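Local atomic coordinates of thioredoxin-like fold domain-containing protein (Enterococcus faecalis, PDB entry 1Z6M), a protein that is of unknown function but has a thioredoxin-like fold with a CxxC pair at a helix start, consistent with a thiol-disulfide oxidoreductase. Residues A[19-24]-A[61-66]; A[32-37]-A[65-70]; A[36-41]-A[103-108]; A[80-85]-A[114-119]. All blocks are in the same frame, centred on the assembly; numbering follows the deposited sequence. Where two conformers were deposited one is given.

Contact 1. Residues A[19-24]-A[61-66]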
# COMPACT_ATOMS: atom_id res chain seq x y z
N GLY A 19 -6.63 -5.89 -4.88
CA GLY A 19 -5.92 -4.64 -4.70
C GLY A 19 -5.60 -3.90 -5.97
O GLY A 19 -6.15 -4.19 -7.03
N LEU A 20 -4.72 -2.92 -5.86
CA LEU A 20 -4.34 -2.08 -6.97
C LEU A 20 -3.14 -2.69 -7.68
O LEU A 20 -2.09 -2.88 -7.07
CB LEU A 20 -3.98 -0.68 -6.45
CG LEU A 20 -3.45 0.35 -7.43
CD1 LEU A 20 -4.48 0.66 -8.51
CD2 LEU A 20 -3.05 1.62 -6.69
N HIS A 21 -3.31 -3.01 -8.97
CA HIS A 21 -2.24 -3.63 -9.74
C HIS A 21 -1.48 -2.59 -10.54
O HIS A 21 -2.07 -1.87 -11.34
CB HIS A 21 -2.81 -4.67 -10.70
CG HIS A 21 -3.38 -5.86 -10.01
ND1 HIS A 21 -4.59 -5.82 -9.34
CD2 HIS A 21 -2.92 -7.12 -9.89
CE1 HIS A 21 -4.84 -7.01 -8.83
NE2 HIS A 21 -3.84 -7.81 -9.14
N ILE A 22 -0.17 -2.54 -10.33
CA ILE A 22 0.72 -1.62 -11.07
C ILE A 22 1.73 -2.47 -11.82
O ILE A 22 2.47 -3.24 -11.20
CB ILE A 22 1.47 -0.65 -10.11
CG1 ILE A 22 0.50 0.20 -9.28
CG2 ILE A 22 2.47 0.22 -10.87
CD1 ILE A 22 -0.51 1.03 -10.08
N GLY A 23 1.75 -2.34 -13.14
CA GLY A 23 2.68 -3.11 -13.94
C GLY A 23 2.00 -4.18 -14.77
O GLY A 23 0.77 -4.30 -14.78
N GLU A 24 2.82 -4.97 -15.45
CA GLU A 24 2.32 -6.02 -16.33
C GLU A 24 1.80 -7.24 -15.57
O GLU A 24 2.45 -7.72 -14.65
CB GLU A 24 3.42 -6.41 -17.31
CG GLU A 24 3.88 -5.24 -18.18
CD GLU A 24 5.09 -5.56 -19.05
OE1 GLU A 24 5.26 -6.73 -19.45
OE2 GLU A 24 5.87 -4.62 -19.33
N LYS A 61 9.65 -6.51 -15.08
CA LYS A 61 10.14 -7.45 -14.08
C LYS A 61 9.17 -7.62 -12.91
O LYS A 61 8.97 -8.73 -12.43
CB LYS A 61 11.53 -7.02 -13.57
CG LYS A 61 12.15 -7.91 -12.50
CD LYS A 61 12.71 -9.20 -13.05
CE LYS A 61 13.59 -9.85 -11.99
NZ LYS A 61 14.42 -10.98 -12.46
N VAL A 62 8.57 -6.51 -12.48
CA VAL A 62 7.75 -6.49 -11.27
C VAL A 62 6.32 -6.04 -11.56
O VAL A 62 6.10 -5.10 -12.32
CB VAL A 62 8.37 -5.53 -10.22
CG1 VAL A 62 7.40 -5.21 -9.08
CG2 VAL A 62 9.67 -6.10 -9.68
N GLU A 63 5.37 -6.75 -10.94
CA GLU A 63 4.01 -6.25 -10.79
C GLU A 63 3.78 -5.97 -9.31
O GLU A 63 4.05 -6.83 -8.47
CB GLU A 63 2.99 -7.29 -11.26
CG GLU A 63 1.54 -6.78 -11.20
CD GLU A 63 0.48 -7.84 -11.47
OE1 GLU A 63 0.76 -9.05 -11.31
OE2 GLU A 63 -0.65 -7.46 -11.86
N ARG A 64 3.31 -4.77 -8.99
CA ARG A 64 2.97 -4.44 -7.61
C ARG A 64 1.50 -4.68 -7.40
O ARG A 64 0.68 -4.34 -8.26
CB ARG A 64 3.29 -2.98 -7.31
CG ARG A 64 4.74 -2.60 -7.54
CD ARG A 64 4.91 -1.09 -7.50
NE ARG A 64 4.76 -0.59 -6.14
CZ ARG A 64 4.81 0.69 -5.80
NH1 ARG A 64 4.98 1.63 -6.72
NH2 ARG A 64 4.68 1.04 -4.52
N ILE A 65 1.18 -5.26 -6.25
CA ILE A 65 -0.22 -5.41 -5.83
C ILE A 65 -0.35 -4.69 -4.49
O ILE A 65 0.09 -5.17 -3.45
CB ILE A 65 -0.68 -6.89 -5.74
CG1 ILE A 65 -0.40 -7.64 -7.04
CG2 ILE A 65 -2.17 -6.94 -5.41
CD1 ILE A 65 0.96 -8.37 -7.07
N ILE A 66 -0.95 -3.51 -4.56
CA ILE A 66 -1.01 -2.60 -3.43
C ILE A 66 -2.34 -2.80 -2.71
O ILE A 66 -3.42 -2.59 -3.30
CB ILE A 66 -0.79 -1.14 -3.88
CG1 ILE A 66 0.61 -0.99 -4.50
CG2 ILE A 66 -0.94 -0.18 -2.69
CD1 ILE A 66 0.82 0.31 -5.27
O HOH W 1 -1.28 -5.69 -13.71
O HOH W 2 5.63 -4.76 -15.03
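Leu20 and Ile22 are tied to residues 61-66 by two reciprocal pairs of backbone hydrogen bonds. Leu20 N donates to Ile66 O at 2.9 Å and Ile66 N returns a bond to Leu20 O; Ile22 and Arg64 close the next hydrogen-bonded pair in the same way. Between them His21 faces Ile65 as the non-hydrogen-bonded pair, with a CA-H...O contact from His21 CA to Arg64 O at 3.3 Å. The ladder is antiparallel, the short strand axes running at 162°, and it adds 20-22 as an edge strand beside 62-68 in the central sheet of the thioredoxin-like fold. On the face of Leu20, Ile22, Arg64 and Ile66, Ile22 CG1 meets Ile66 CD1 at 4.0 Å. The same methyl lies over one face of the Arg64 guanidinium, offset toward its rim; Arg64 NE is salt-bridged to Glu33. Helices 40-58 and 91-103 cover this side. On the side of His21 and Ile65, Ile65 CG2 lies over one face of the imidazole and Glu63 meets its edge. Glu63 CG is anti to its backbone N (chi1 -176°). At the end of the extended chain, OE2 lies 3.0 Å from His21 CD2, with ring and carboxylate planes 48° apart. His21 NE2 bonds to Thr16 O, and ND1 makes a weak bond to Gly19 O at 3.2 Å; with the carboxylate nearby, such surroundings may favour a protonated ring. Glu63 OE1 pairs with Lys30. One water bridges the Glu63 carboxylate, 2.6 Å from OE2, to Gly23 O. A second continues the backbone pairing by joining Glu24 N to Val62 O.

Contact 2. Residues A[32-37]-A[65-70]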
# COMPACT_ATOMS: atom_id res chain seq x y z
N ILE A 32 3.85 -7.66 -3.11
CA ILE A 32 2.61 -7.41 -2.37
C ILE A 32 2.88 -6.39 -1.27
O ILE A 32 3.81 -6.56 -0.48
CB ILE A 32 2.06 -8.73 -1.79
CG1 ILE A 32 1.54 -9.63 -2.94
CG2 ILE A 32 0.95 -8.48 -0.77
CD1 ILE A 32 1.42 -11.10 -2.58
N GLU A 33 2.08 -5.33 -1.23
CA GLU A 33 2.34 -4.22 -0.31
C GLU A 33 1.10 -3.91 0.50
O GLU A 33 0.12 -3.36 -0.03
CB GLU A 33 2.76 -2.95 -1.09
CG GLU A 33 3.89 -3.22 -2.05
CD GLU A 33 4.28 -2.05 -2.93
OE1 GLU A 33 4.26 -0.87 -2.49
OE2 GLU A 33 4.66 -2.34 -4.08
N PHE A 34 1.13 -4.24 1.79
CA PHE A 34 0.07 -3.84 2.71
C PHE A 34 0.45 -2.50 3.30
O PHE A 34 1.47 -2.38 3.99
CB PHE A 34 -0.09 -4.87 3.84
CG PHE A 34 -0.74 -6.16 3.41
CD1 PHE A 34 0.02 -7.18 2.84
CD2 PHE A 34 -2.11 -6.36 3.57
CE1 PHE A 34 -0.57 -8.39 2.46
CE2 PHE A 34 -2.71 -7.54 3.18
CZ PHE A 34 -1.94 -8.55 2.62
N ILE A 35 -0.35 -1.48 3.01
CA ILE A 35 -0.03 -0.13 3.44
C ILE A 35 -1.29 0.59 3.92
O ILE A 35 -2.42 0.21 3.59
CB ILE A 35 0.65 0.72 2.33
CG1 ILE A 35 -0.28 0.89 1.13
CG2 ILE A 35 2.03 0.15 1.91
CD1 ILE A 35 0.20 1.98 0.17
N ASN A 36 -1.08 1.64 4.70
CA ASN A 36 -2.15 2.59 5.00
C ASN A 36 -1.58 3.97 4.66
O ASN A 36 -0.47 4.31 5.08
CB ASN A 36 -2.57 2.47 6.47
CG ASN A 36 -3.68 3.45 6.84
OD1 ASN A 36 -3.48 4.65 6.81
ND2 ASN A 36 -4.85 2.92 7.20
N VAL A 37 -2.32 4.74 3.89
CA VAL A 37 -1.77 5.98 3.33
C VAL A 37 -1.56 7.09 4.34
O VAL A 37 -0.92 8.09 4.01
CB VAL A 37 -2.55 6.54 2.11
CG1 VAL A 37 -2.49 5.57 0.95
CG2 VAL A 37 -3.98 6.96 2.47
N ILE A 65 1.18 -5.26 -6.25
CA ILE A 65 -0.22 -5.41 -5.83
C ILE A 65 -0.35 -4.69 -4.49
O ILE A 65 0.09 -5.17 -3.45
CB ILE A 65 -0.68 -6.89 -5.74
CG1 ILE A 65 -0.40 -7.64 -7.04
CG2 ILE A 65 -2.17 -6.94 -5.41
CD1 ILE A 65 0.96 -8.37 -7.07
N ILE A 66 -0.95 -3.51 -4.56
CA ILE A 66 -1.01 -2.60 -3.43
C ILE A 66 -2.34 -2.80 -2.71
O ILE A 66 -3.42 -2.59 -3.30
CB ILE A 66 -0.79 -1.14 -3.88
CG1 ILE A 66 0.61 -0.99 -4.50
CG2 ILE A 66 -0.94 -0.18 -2.69
CD1 ILE A 66 0.82 0.31 -5.27
N LYS A 67 -2.23 -3.22 -1.45
CA LYS A 67 -3.37 -3.58 -0.62
C LYS A 67 -3.57 -2.50 0.43
O LYS A 67 -2.78 -2.40 1.37
CB LYS A 67 -3.14 -4.96 0.00
CG LYS A 67 -3.03 -6.03 -1.09
CD LYS A 67 -2.72 -7.40 -0.53
CE LYS A 67 -2.48 -8.42 -1.64
NZ LYS A 67 -3.74 -8.99 -2.23
N LEU A 68 -4.61 -1.70 0.23
CA LEU A 68 -4.88 -0.57 1.13
C LEU A 68 -5.64 -1.10 2.34
O LEU A 68 -6.81 -1.47 2.25
CB LEU A 68 -5.63 0.54 0.39
CG LEU A 68 -4.86 1.11 -0.81
CD1 LEU A 68 -5.67 2.21 -1.46
CD2 LEU A 68 -3.48 1.64 -0.43
N PHE A 69 -4.91 -1.17 3.45
CA PHE A 69 -5.34 -1.84 4.67
C PHE A 69 -5.96 -0.79 5.59
O PHE A 69 -5.24 0.03 6.20
CB PHE A 69 -4.07 -2.47 5.29
CG PHE A 69 -4.29 -3.45 6.43
CD1 PHE A 69 -5.54 -3.73 6.97
CD2 PHE A 69 -3.17 -4.05 7.00
CE1 PHE A 69 -5.66 -4.63 8.04
CE2 PHE A 69 -3.29 -4.94 8.05
CZ PHE A 69 -4.53 -5.22 8.59
N ASP A 70 -7.30 -0.79 5.69
CA ASP A 70 -7.97 0.08 6.67
C ASP A 70 -7.67 -0.44 8.07
O ASP A 70 -7.83 -1.64 8.34
CB ASP A 70 -9.50 0.22 6.51
CG ASP A 70 -9.92 0.80 5.16
OD1 ASP A 70 -9.07 1.09 4.26
OD2 ASP A 70 -11.16 1.01 5.01
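Lys67 reaches across Phe34 and Ile32 to an NZ that is held by Thr18 O, Asn15 O and, as a salt bridge, Glu141 OE1. Its aliphatic chain does the packing. CD lies over one face of the Phe34 ring, offset toward the rim at 3.4 Å from CZ, and makes a CH-pi contact 25° off the ring normal. CE rests against Ile32 CG2 at 3.5 Å, and beyond it the chain bends (chi4 -81°) to place NZ among its acceptors. On the reverse of the sheet Ile35 and Leu68 lie side by side, pointing the same way. Ile35 CG1 takes the crowded position between backbone N and carbonyl carbon (chi1 62°), 3.6 Å from Leu68 CD2, and CD1 touches Ile66 CG2. The same side chain reaches Cys42 and Phe46 of helix 40-58, while Glu33 OE1 accepts a hydrogen bond from Trp45 NE1. Backbone bonds zip the strands together with donors taken from each in turn: Glu33 N to Ile65 O, Lys67 N to Glu33 O at 2.7 Å, Ile35 N to Lys67 O, and Phe69 N to Ile35 O. Just past the strands Asn36 ND2 donates to Phe69 O at 3.1 Å, tying the two following loops together. Adjacent parallel strands 29-35 and 62-68, connected through helix 40-58, form the beta-alpha-beta unit of the thioredoxin-like fold.

Contact 3. Residues A[36-41]-A[103-108]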
# COMPACT_ATOMS: atom_id res chain seq x y z
N ASN A 36 -1.08 1.64 4.70
CA ASN A 36 -2.15 2.59 5.00
C ASN A 36 -1.58 3.97 4.66
O ASN A 36 -0.47 4.31 5.08
CB ASN A 36 -2.57 2.47 6.47
CG ASN A 36 -3.68 3.45 6.84
OD1 ASN A 36 -3.48 4.65 6.81
ND2 ASN A 36 -4.85 2.92 7.20
N VAL A 37 -2.32 4.74 3.89
CA VAL A 37 -1.77 5.98 3.33
C VAL A 37 -1.56 7.09 4.34
O VAL A 37 -0.92 8.09 4.01
CB VAL A 37 -2.55 6.54 2.11
CG1 VAL A 37 -2.49 5.57 0.95
CG2 VAL A 37 -3.98 6.96 2.47
N ARG A 38 -2.07 6.93 5.56
CA ARG A 38 -1.75 7.92 6.62
C ARG A 38 -0.47 7.57 7.37
O ARG A 38 0.07 8.38 8.11
CB ARG A 38 -2.90 8.09 7.61
CG ARG A 38 -2.85 9.44 8.36
CD ARG A 38 -2.31 9.31 9.77
NE ARG A 38 -2.09 10.62 10.39
CZ ARG A 38 -0.98 11.34 10.23
NH1 ARG A 38 0.02 10.90 9.49
NH2 ARG A 38 -0.87 12.52 10.83
N CYS A 39 0.02 6.36 7.17
CA CYS A 39 1.15 5.90 7.95
C CYS A 39 2.46 6.54 7.49
O CYS A 39 2.79 6.46 6.32
CB CYS A 39 1.21 4.37 7.87
SG CYS A 39 2.71 3.68 8.58
N PRO A 40 3.24 7.14 8.41
CA PRO A 40 4.51 7.74 7.98
C PRO A 40 5.59 6.70 7.64
O PRO A 40 6.54 7.00 6.90
CB PRO A 40 4.90 8.60 9.18
CG PRO A 40 4.30 7.89 10.36
CD PRO A 40 2.98 7.36 9.84
N TYR A 41 5.43 5.49 8.15
CA TYR A 41 6.37 4.42 7.81
C TYR A 41 6.08 3.96 6.38
O TYR A 41 6.99 3.70 5.61
CB TYR A 41 6.27 3.26 8.81
CG TYR A 41 6.55 3.63 10.24
CD1 TYR A 41 5.60 4.29 11.01
CD2 TYR A 41 7.77 3.29 10.85
CE1 TYR A 41 5.84 4.61 12.34
CE2 TYR A 41 8.02 3.61 12.17
CZ TYR A 41 7.05 4.27 12.91
OH TYR A 41 7.27 4.59 14.23
N ALA A 103 2.33 12.84 -0.26
CA ALA A 103 2.99 14.14 -0.23
C ALA A 103 2.27 15.15 0.67
O ALA A 103 2.89 16.08 1.18
CB ALA A 103 3.11 14.70 -1.63
N THR A 104 0.96 14.97 0.84
CA THR A 104 0.14 15.86 1.66
C THR A 104 -0.25 15.27 3.02
O THR A 104 -1.10 15.82 3.72
CB THR A 104 -1.15 16.26 0.90
OG1 THR A 104 -1.90 15.09 0.55
CG2 THR A 104 -0.80 17.09 -0.37
N GLN A 105 0.41 14.18 3.41
CA GLN A 105 0.01 13.39 4.58
C GLN A 105 -0.14 14.20 5.86
O GLN A 105 -1.06 13.95 6.65
CB GLN A 105 1.00 12.23 4.80
CG GLN A 105 0.55 11.20 5.82
CD GLN A 105 1.59 10.14 6.00
OE1 GLN A 105 2.58 10.33 6.71
NE2 GLN A 105 1.40 9.01 5.31
N ASP A 106 0.75 15.16 6.08
CA ASP A 106 0.68 15.97 7.30
C ASP A 106 -0.45 17.00 7.28
O ASP A 106 -0.86 17.48 8.34
CB ASP A 106 2.02 16.64 7.57
CG ASP A 106 3.13 15.64 7.76
OD1 ASP A 106 2.98 14.75 8.62
OD2 ASP A 106 4.13 15.74 7.03
N GLU A 107 -0.93 17.33 6.09
CA GLU A 107 -2.01 18.30 5.91
C GLU A 107 -3.37 17.70 6.25
O GLU A 107 -4.16 18.34 6.94
CB GLU A 107 -2.04 18.85 4.49
CG GLU A 107 -0.84 19.73 4.17
CD GLU A 107 -0.87 20.33 2.77
OE1 GLU A 107 -1.94 20.32 2.11
OE2 GLU A 107 0.18 20.84 2.33
N TRP A 108 -3.64 16.50 5.76
CA TRP A 108 -4.95 15.87 6.00
C TRP A 108 -4.91 14.85 7.14
O TRP A 108 -5.96 14.50 7.70
CB TRP A 108 -5.51 15.24 4.71
CG TRP A 108 -4.59 14.23 4.09
CD1 TRP A 108 -3.71 14.43 3.06
CD2 TRP A 108 -4.48 12.84 4.45
NE1 TRP A 108 -3.05 13.26 2.77
CE2 TRP A 108 -3.49 12.27 3.61
CE3 TRP A 108 -5.10 12.03 5.41
CZ2 TRP A 108 -3.11 10.93 3.70
CZ3 TRP A 108 -4.72 10.69 5.50
CH2 TRP A 108 -3.74 10.16 4.65
O HOH W 3 2.61 12.07 8.72
O HOH W 4 1.31 14.45 10.85
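Gln105 NE2 bridges two carbonyls of the turn that leads into helix 40-58. Its bond to Val37 O is 2.8 Å long; the oxygen lies in the Gln105 amide plane, whereas the nitrogen stands 44° above the plane of the Val37 carbonyl. A weak second bond runs to Cys39 O at 3.1 Å. Beside this clasp the Trp108 ring meets the turn with its six-membered end: CZ3 lies 3.6 Å from Arg38 CG, and Val37 O sits at the ring edge, 3.6 Å from CH2. Trp108 CG sits between its backbone N and carbonyl carbon (chi1 56°), and the ring lies on Gln105 CA, which is over one face, offset toward the rim. Trp108 and Arg38 slide past each other in opposite directions, their flat groups 45° apart. Waters make the next layer. One takes a bond from Arg38 NH1 at 2.9 Å and is in bonding contact with Gln105 OE1 and Asp106 OD1; the other accepts from Arg38 NH2 and lies 2.8 Å from Asp106 OD1. Farther out, Met101 O holds Trp108 NE1 and Gly109 O holds Arg38 NE. The turn itself is shaped by Asn36, whose OD1 accepts from Arg38 N at 3.0 Å in an Asx turn within a type I turn. It delivers Cys39 to the N-cap of helix 40-58, where its side chain caps a backbone N; Cys39 and Cys42 form a thioredoxin-type CxxC pattern, probably the redox site.

Contact 4. Residues A[80-85]-A[114-119]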
# COMPACT_ATOMS: atom_id res chain seq x y z
N ASN A 80 -7.83 5.48 6.29
CA ASN A 80 -8.96 4.68 5.82
C ASN A 80 -9.88 5.49 4.91
O ASN A 80 -10.33 5.01 3.88
CB ASN A 80 -9.79 4.13 6.99
CG ASN A 80 -9.01 3.24 7.94
OD1 ASN A 80 -7.83 2.96 7.74
ND2 ASN A 80 -9.68 2.78 9.00
N VAL A 81 -10.17 6.73 5.32
CA VAL A 81 -11.03 7.60 4.53
C VAL A 81 -10.41 7.78 3.15
O VAL A 81 -11.09 7.61 2.13
CB VAL A 81 -11.23 8.97 5.20
CG1 VAL A 81 -12.07 9.88 4.30
CG2 VAL A 81 -11.89 8.83 6.58
N MSE A 82 -9.12 8.12 3.10
CA MSE A 82 -8.44 8.32 1.83
C MSE A 82 -8.45 7.10 0.93
O MSE A 82 -8.57 7.23 -0.29
CB MSE A 82 -7.00 8.80 2.08
CG MSE A 82 -6.90 10.27 2.42
SE MSE A 82 -7.21 11.36 0.95
CE MSE A 82 -7.21 13.00 1.76
N HIS A 83 -8.34 5.91 1.53
CA HIS A 83 -8.37 4.67 0.76
C HIS A 83 -9.63 4.53 -0.06
O HIS A 83 -9.65 3.82 -1.07
CB HIS A 83 -8.29 3.47 1.69
CG HIS A 83 -6.97 3.32 2.38
ND1 HIS A 83 -6.77 2.43 3.40
CD2 HIS A 83 -5.78 3.94 2.18
CE1 HIS A 83 -5.51 2.49 3.80
NE2 HIS A 83 -4.89 3.40 3.08
N HIS A 84 -10.70 5.19 0.36
CA HIS A 84 -11.99 5.04 -0.29
C HIS A 84 -12.19 6.00 -1.46
O HIS A 84 -13.25 5.99 -2.09
CB HIS A 84 -13.12 5.15 0.74
CG HIS A 84 -12.92 4.26 1.92
ND1 HIS A 84 -13.42 4.56 3.17
CD2 HIS A 84 -12.24 3.09 2.05
CE1 HIS A 84 -13.06 3.61 4.02
NE2 HIS A 84 -12.34 2.71 3.37
N TYR A 85 -11.16 6.81 -1.75
CA TYR A 85 -11.14 7.74 -2.87
C TYR A 85 -10.25 7.24 -4.01
O TYR A 85 -9.94 7.98 -4.94
CB TYR A 85 -10.73 9.15 -2.40
CG TYR A 85 -11.81 9.83 -1.60
CD1 TYR A 85 -12.00 9.56 -0.25
CD2 TYR A 85 -12.67 10.74 -2.22
CE1 TYR A 85 -13.01 10.17 0.48
CE2 TYR A 85 -13.69 11.35 -1.51
CZ TYR A 85 -13.86 11.06 -0.16
OH TYR A 85 -14.87 11.66 0.56
N GLU A 114 -14.49 13.49 8.88
CA GLU A 114 -15.30 14.26 7.93
C GLU A 114 -14.43 15.23 7.11
O GLU A 114 -14.62 15.39 5.91
CB GLU A 114 -16.42 15.02 8.67
CG GLU A 114 -17.25 15.96 7.82
CD GLU A 114 -18.29 16.71 8.63
OE1 GLU A 114 -18.35 16.52 9.86
OE2 GLU A 114 -19.05 17.50 8.03
N GLU A 115 -13.47 15.87 7.77
CA GLU A 115 -12.60 16.83 7.08
C GLU A 115 -11.58 16.15 6.17
O GLU A 115 -11.18 16.73 5.18
CB GLU A 115 -11.93 17.78 8.07
CG GLU A 115 -12.88 18.80 8.70
CD GLU A 115 -13.39 19.85 7.71
OE1 GLU A 115 -12.79 20.04 6.63
OE2 GLU A 115 -14.41 20.51 8.01
N VAL A 116 -11.20 14.91 6.48
CA VAL A 116 -10.35 14.18 5.55
C VAL A 116 -11.11 13.97 4.24
O VAL A 116 -10.55 14.14 3.17
CB VAL A 116 -9.86 12.83 6.12
CG1 VAL A 116 -9.06 12.07 5.06
CG2 VAL A 116 -9.02 13.03 7.36
N ALA A 117 -12.39 13.60 4.34
CA ALA A 117 -13.23 13.44 3.15
C ALA A 117 -13.32 14.74 2.35
O ALA A 117 -13.18 14.74 1.12
CB ALA A 117 -14.63 12.95 3.56
N THR A 118 -13.53 15.85 3.05
CA THR A 118 -13.61 17.16 2.42
C THR A 118 -12.29 17.49 1.72
O THR A 118 -12.29 17.99 0.61
CB THR A 118 -14.00 18.23 3.46
OG1 THR A 118 -15.30 17.91 3.98
CG2 THR A 118 -14.04 19.63 2.85
N TYR A 119 -11.18 17.19 2.38
CA TYR A 119 -9.86 17.42 1.79
C TYR A 119 -9.67 16.57 0.53
O TYR A 119 -9.16 17.06 -0.48
CB TYR A 119 -8.77 17.11 2.82
CG TYR A 119 -7.38 17.53 2.38
CD1 TYR A 119 -6.82 18.73 2.83
CD2 TYR A 119 -6.62 16.73 1.52
CE1 TYR A 119 -5.54 19.11 2.44
CE2 TYR A 119 -5.35 17.10 1.13
CZ TYR A 119 -4.81 18.29 1.59
OH TYR A 119 -3.55 18.65 1.18
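Val81 and Val116 cross obliquely at the tight centre of this helix-to-helix contact. Val116 CG1, anti to its backbone N (chi1 176°), comes within 3.8 Å of Val81 CB, and Val81 CG1 reaches past it to the backbone N of Ala117 at 3.7 Å. Met82, a selenomethionine, packs beside the valines: its CG touches Val116 CG1 at 3.9 Å, then the chain bends at chi2 (-72°), which turns SE; CE beyond it lies near Val116 O. Flanking the valines beside Ala117, the hydroxyl end of Tyr85 presses on the small side chain, OH lying 3.3 Å from Ala117 CB. That oxygen is also hydrogen-bonded to Glu121, one turn farther along helix 113-123, which fixes the ring end against the helix.

The packing thins toward Tyr119. Here a lone contact joins Met82 CE to ring atom CD2 at 3.8 Å, approaching obliquely, and Tyr119 turns its polar end to Glu107 while its ring meets Trp108. Around the outside, Glu114 and Glu115 are exposed and Thr118 points away from helix 77-83. No hydrogen bond passes between the segments, and the interface depends on apolar contact. Trp108 of helix 105-108 touches both Met82 and Val116. Helices 77-83 and 113-123 belong to the helices between strand 62-68 and helix 132-145, an arrangement consistent with the helical insertion of DsbA-like thioredoxin-fold proteins.

How the contacts relate
Contacts 1 and 2 lie in one mixed sheet, about 12 Å apart between centres, and share strand 62-68, which has strand 20-22 on one side and strand 29-35 on the other. Both end on that strand along the chain. Contact 3 starts from Asn36 and Val37, where the first segment of contact 2 ends, about 13 Å away between centres; its segments alternate with those of contacts 1 and 4. Contact 4 follows contacts 1 and 2 in the chain, its centre about 12 Å from that of contact 3 and about 24 Å from that of contact 1. Asp70 connects contact 2 to His83 and His84. The sheet thus passes, through the turn before the CxxC, a probable redox site, into the inserted helices.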